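4-hydroxybutyrate coenzyme A transferase (Shewanella oneidensis, PDB 2OAS) binds coenzyme A and probably transfers it between acyl-CoA and short-chain carboxylates such as acetate or 4-hydroxybutyrate. Local coordinates at residues V316-I321 against G372-R377. Numbering follows the deposited sequence.
With COA (coenzyme A), chain C.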
ATOM      1  N   VAL A 316      -5.766   9.774   0.555  1.00 31.76           N
ATOM      2  CA  VAL A 316      -5.029  10.511   1.564  1.00 32.56           C
ATOM      3  C   VAL A 316      -3.646  11.000   1.139  1.00 34.19           C
ATOM      4  O   VAL A 316      -2.809  10.220   0.658  1.00 34.89           O
ATOM      5  CB  VAL A 316      -4.876   9.634   2.817  1.00 32.58           C
ATOM      6  CG1 VAL A 316      -4.060  10.354   3.895  1.00 33.80           C
ATOM      7  CG2 VAL A 316      -6.258   9.253   3.339  1.00 31.32           C
ATOM      8  N   CYS A 317      -3.421  12.300   1.324  1.00 34.99           N
ATOM      9  CA  CYS A 317      -2.151  12.944   1.004  1.00 34.90           C
ATOM     10  C   CYS A 317      -1.561  13.412   2.309  1.00 35.14           C
ATOM     11  O   CYS A 317      -2.196  14.177   3.028  1.00 34.93           O
ATOM     12  CB  CYS A 317      -2.360  14.155   0.114  1.00 35.57           C
ATOM     13  SG  CYS A 317      -0.859  15.142  -0.041  1.00 40.99           S
ATOM     14  N   ALA A 318      -0.345  12.977   2.616  1.00 36.02           N
ATOM     15  CA  ALA A 318       0.267  13.347   3.887  1.00 37.00           C
ATOM     16  C   ALA A 318       1.764  13.660   3.844  1.00 37.68           C
ATOM     17  O   ALA A 318       2.390  13.858   4.892  1.00 37.80           O
ATOM     18  CB  ALA A 318      -0.002  12.243   4.904  1.00 35.46           C
ATOM     19  N   ASP A 319       2.336  13.699   2.640  1.00 38.13           N
ATOM     20  CA  ASP A 319       3.765  13.990   2.496  1.00 38.27           C
ATOM     21  C   ASP A 319       4.030  15.323   1.777  1.00 37.52           C
ATOM     22  O   ASP A 319       5.173  15.764   1.675  1.00 37.29           O
ATOM     23  CB  ASP A 319       4.466  12.842   1.753  1.00 37.74           C
ATOM     24  CG  ASP A 319       4.177  12.839   0.258  1.00 38.58           C
ATOM     25  OD1 ASP A 319       3.026  13.122  -0.134  1.00 38.69           O
ATOM     26  OD2 ASP A 319       5.107  12.538  -0.524  1.00 38.18           O
ATOM     27  N   SER A 320       2.978  15.982   1.305  1.00 36.73           N
ATOM     28  CA  SER A 320       3.181  17.225   0.580  1.00 36.74           C
ATOM     29  C   SER A 320       1.910  18.046   0.378  1.00 36.52           C
ATOM     30  O   SER A 320       0.817  17.606   0.721  1.00 36.72           O
ATOM     31  CB  SER A 320       3.771  16.893  -0.783  1.00 36.27           C
ATOM     32  OG  SER A 320       2.971  15.904  -1.408  1.00 34.33           O
ATOM     33  N   ILE A 321       2.080  19.246  -0.172  1.00 36.51           N
ATOM     34  CA  ILE A 321       0.963  20.141  -0.472  1.00 37.31           C
ATOM     35  C   ILE A 321       1.091  20.475  -1.960  1.00 37.39           C
ATOM     36  O   ILE A 321       1.769  21.429  -2.344  1.00 37.31           O
ATOM     37  CB  ILE A 321       1.020  21.451   0.367  1.00 37.61           C
ATOM     38  CG1 ILE A 321       0.794  21.127   1.845  1.00 36.56           C
ATOM     39  CG2 ILE A 321      -0.052  22.434  -0.101  1.00 36.29           C
ATOM     40  CD1 ILE A 321       1.039  22.303   2.759  1.00 36.21           C
ATOM     41  N   GLY A 372       0.949  14.225  -3.404  1.00 32.99           N
ATOM     42  CA  GLY A 372       1.510  12.908  -3.159  1.00 33.47           C
ATOM     43  C   GLY A 372       0.556  12.038  -2.374  1.00 33.41           C
ATOM     44  O   GLY A 372       0.240  12.329  -1.216  1.00 33.73           O
ATOM     45  N   VAL A 373       0.070  10.972  -2.996  1.00 32.99           N
ATOM     46  CA  VAL A 373      -0.832  10.073  -2.290  1.00 32.72           C
ATOM     47  C   VAL A 373       0.015   9.122  -1.439  1.00 31.49           C
ATOM     48  O   VAL A 373       0.852   8.402  -1.973  1.00 31.93           O
ATOM     49  CB  VAL A 373      -1.670   9.241  -3.272  1.00 33.03           C
ATOM     50  CG1 VAL A 373      -2.377   8.117  -2.522  1.00 32.53           C
ATOM     51  CG2 VAL A 373      -2.655  10.125  -3.986  1.00 32.75           C
ATOM     52  N   VAL A 374      -0.186   9.130  -0.129  1.00 30.77           N
ATOM     53  CA  VAL A 374       0.572   8.235   0.752  1.00 31.36           C
ATOM     54  C   VAL A 374      -0.268   6.997   1.071  1.00 31.17           C
ATOM     55  O   VAL A 374       0.223   5.873   1.029  1.00 32.36           O
ATOM     56  CB  VAL A 374       0.965   8.945   2.071  1.00 31.59           C
ATOM     57  CG1 VAL A 374       1.712   7.981   2.997  1.00 31.06           C
ATOM     58  CG2 VAL A 374       1.844  10.146   1.754  1.00 29.11           C
ATOM     59  N   THR A 375      -1.542   7.222   1.374  1.00 31.47           N
ATOM     60  CA  THR A 375      -2.478   6.155   1.686  1.00 31.13           C
ATOM     61  C   THR A 375      -3.619   6.243   0.670  1.00 31.11           C
ATOM     62  O   THR A 375      -4.204   7.300   0.465  1.00 29.09           O
ATOM     63  CB  THR A 375      -3.021   6.326   3.110  1.00 32.13           C
ATOM     64  OG1 THR A 375      -1.935   6.264   4.030  1.00 34.13           O
ATOM     65  CG2 THR A 375      -4.021   5.247   3.442  1.00 33.37           C
ATOM     66  N   THR A 376      -3.928   5.114   0.046  1.00 30.95           N
ATOM     67  CA  THR A 376      -4.941   5.053  -0.989  1.00 31.05           C
ATOM     68  C   THR A 376      -6.357   4.809  -0.494  1.00 32.66           C
ATOM     69  O   THR A 376      -6.572   4.489   0.673  1.00 33.61           O
ATOM     70  CB  THR A 376      -4.577   3.954  -1.990  1.00 30.65           C
ATOM     71  OG1 THR A 376      -4.611   2.683  -1.331  1.00 31.92           O
ATOM     72  CG2 THR A 376      -3.167   4.171  -2.519  1.00 29.47           C
ATOM     73  N   ARG A 377      -7.320   4.975  -1.400  1.00 33.05           N
ATOM     74  CA  ARG A 377      -8.735   4.741  -1.110  1.00 32.89           C
ATOM     75  C   ARG A 377      -8.939   3.421  -0.387  1.00 33.11           C
ATOM     76  O   ARG A 377      -9.511   3.371   0.698  1.00 34.17           O
ATOM     77  CB  ARG A 377      -9.542   4.618  -2.391  1.00 32.56           C
ATOM     78  CG  ARG A 377      -9.672   5.823  -3.212  1.00 32.42           C
ATOM     79  CD  ARG A 377     -10.252   5.443  -4.559  1.00 33.05           C
ATOM     80  NE  ARG A 377     -10.657   6.639  -5.281  1.00 37.18           N
ATOM     81  CZ  ARG A 377     -10.830   6.708  -6.593  1.00 38.58           C
ATOM     82  NH1 ARG A 377     -10.634   5.642  -7.360  1.00 38.44           N
ATOM     83  NH2 ARG A 377     -11.190   7.856  -7.136  1.00 41.05           N
TER
HETATM   84  N1A COA C 501      -3.495  22.800   2.233  1.00 61.29           N
HETATM   85  C2A COA C 501      -2.700  24.012   2.417  1.00 61.98           C
HETATM   86  N3A COA C 501      -1.936  24.049   3.681  1.00 61.87           N
HETATM   87  C4A COA C 501      -1.998  22.962   4.673  1.00 62.27           C
HETATM   88  C5A COA C 501      -2.775  21.764   4.475  1.00 62.79           C
HETATM   89  C6A COA C 501      -3.559  21.707   3.218  1.00 61.78           C
HETATM   90  N6A COA C 501      -4.368  20.581   2.932  1.00 60.23           N
HETATM   91  N7A COA C 501      -2.643  20.916   5.562  1.00 62.96           N
HETATM   92  C8A COA C 501      -1.758  21.588   6.423  1.00 63.13           C
HETATM   93  N9A COA C 501      -1.344  22.835   5.902  1.00 63.18           N
HETATM   94  C1B COA C 501      -0.455  23.814   6.495  1.00 64.39           C
HETATM   95  C2B COA C 501      -0.759  24.367   7.921  1.00 65.05           C
HETATM   96  O2B COA C 501      -1.176  25.686   7.911  1.00 65.31           O
HETATM   97  C3B COA C 501       0.498  24.139   8.759  1.00 66.26           C
HETATM   98  O3B COA C 501       0.963  25.398   9.342  1.00 69.91           O
HETATM   99  P3B COA C 501       2.241  25.517  10.268  1.00 72.29           P
HETATM  100  O7A COA C 501       2.225  24.647  11.461  1.00 73.24           O
HETATM  101  O8A COA C 501       3.457  25.178   9.468  1.00 72.41           O
HETATM  102  O9A COA C 501       2.376  26.909  10.676  1.00 72.10           O
HETATM  103  C4B COA C 501       1.494  23.483   7.880  1.00 64.41           C
HETATM  104  O4B COA C 501       0.928  23.304   6.572  1.00 63.86           O
HETATM  105  C5B COA C 501       1.837  22.205   8.757  1.00 62.82           C
HETATM  106  O5B COA C 501       0.689  21.355   8.920  1.00 60.28           O
HETATM  107  P1A COA C 501       0.329  20.395  10.227  1.00 59.48           P
HETATM  108  O1A COA C 501       0.252  21.104  11.475  1.00 60.50           O
HETATM  109  O2A COA C 501      -0.978  19.659  10.037  1.00 59.13           O
HETATM  110  O3A COA C 501       1.531  19.371  10.207  1.00 59.59           O
HETATM  111  P2A COA C 501       1.689  18.202  11.221  1.00 60.33           P
HETATM  112  O4A COA C 501       2.946  18.361  11.947  1.00 61.11           O
HETATM  113  O5A COA C 501       0.604  18.177  12.183  1.00 59.29           O
HETATM  114  O6A COA C 501       1.575  16.867  10.619  1.00 60.07           O
HETATM  115  CBP COA C 501       1.572  15.195   8.722  1.00 57.18           C
HETATM  116  CCP COA C 501       0.721  16.207   9.686  1.00 58.07           C
HETATM  117  CDP COA C 501       2.312  16.369   7.991  1.00 56.31           C
HETATM  118  CEP COA C 501       0.620  14.443   7.693  1.00 56.41           C
HETATM  119  CAP COA C 501       2.663  14.219   9.555  1.00 56.44           C
HETATM  120  OAP COA C 501       1.735  13.395  10.326  1.00 55.72           O
HETATM  121  C9P COA C 501       3.487  13.287   8.659  1.00 55.69           C
HETATM  122  O9P COA C 501       4.660  13.570   8.467  1.00 54.38           O
HETATM  123  N8P COA C 501       2.841  12.144   8.124  1.00 56.32           N
HETATM  124  C7P COA C 501       3.305  11.059   7.270  1.00 55.65           C
HETATM  125  C6P COA C 501       3.161   9.592   7.821  1.00 55.85           C
HETATM  126  C5P COA C 501       4.255   9.125   8.691  1.00 56.48           C
HETATM  127  O5P COA C 501       4.699   7.977   8.575  1.00 57.13           O
HETATM  128  N4P COA C 501       4.740  10.098   9.635  1.00 58.14           N
HETATM  129  C3P COA C 501       5.798  10.039  10.633  1.00 59.42           C
HETATM  130  C2P COA C 501       5.780   8.803  11.609  1.00 59.96           C
HETATM  131  S1P COA C 501       7.358   7.905  11.654  1.00 60.53           S
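Val316 meets strand 373-375, outermost in its sheet within this chain, at a classic beta bulge in the C-terminal domain. Val374 and Thr375 both face Val316, and Val316 O serves two donors: Val374 N at 2.9 Å, in the carbonyl plane, and Thr375 N through a weak, longer bond. In return Val316 N reaches Thr375 O, also at 2.9 Å and nearly along the C=O axis. Val316 and Thr375 set their side chains on the same face of the sheet, CB against CB at 3.8 Å, under helix 332-341, where Gln332, a coenzyme A ligand, accepts a hydrogen bond from Thr375 OG1. Val374, the extra residue of the bulge, points its side chain toward residues 316-321. Val374 CG2, beside its own backbone N, lies 3.7 Å from Asp319 N, and the Val374 and Asp319 side chains cross obliquely.

Asp319 CG takes the crowded position between backbone N and carbonyl carbon (chi1 75°), which carries OD1 to Gly372. There Ser320 OG donates to Asp319 OD1 at 3.1 Å from above the carboxylate plane, while accepting a weak bond from Gly372 N. Asp319 OD2 forms a salt bridge with Arg377 of the second subunit. An alanine in place of Asp319 would probably cost the dimer this salt bridge and deprive Ser320 OG of its acceptor.

On the ligand side, Ala318 CB packs 3.6 Å from COA CEP and Ile321 CD1 touches the adenine. Asp319 OD1 and Gly372 O, two acceptors 3.1 Å apart, probably repel each other; the arginine of the second subunit probably balances the buried carboxylate's charge, while the Ser320 hydroxyl gives OD1 a donor. The same short segment, 316-321, thus lines the coenzyme A pocket with Ala318 and Ile321 and reaches the second subunit through Asp319.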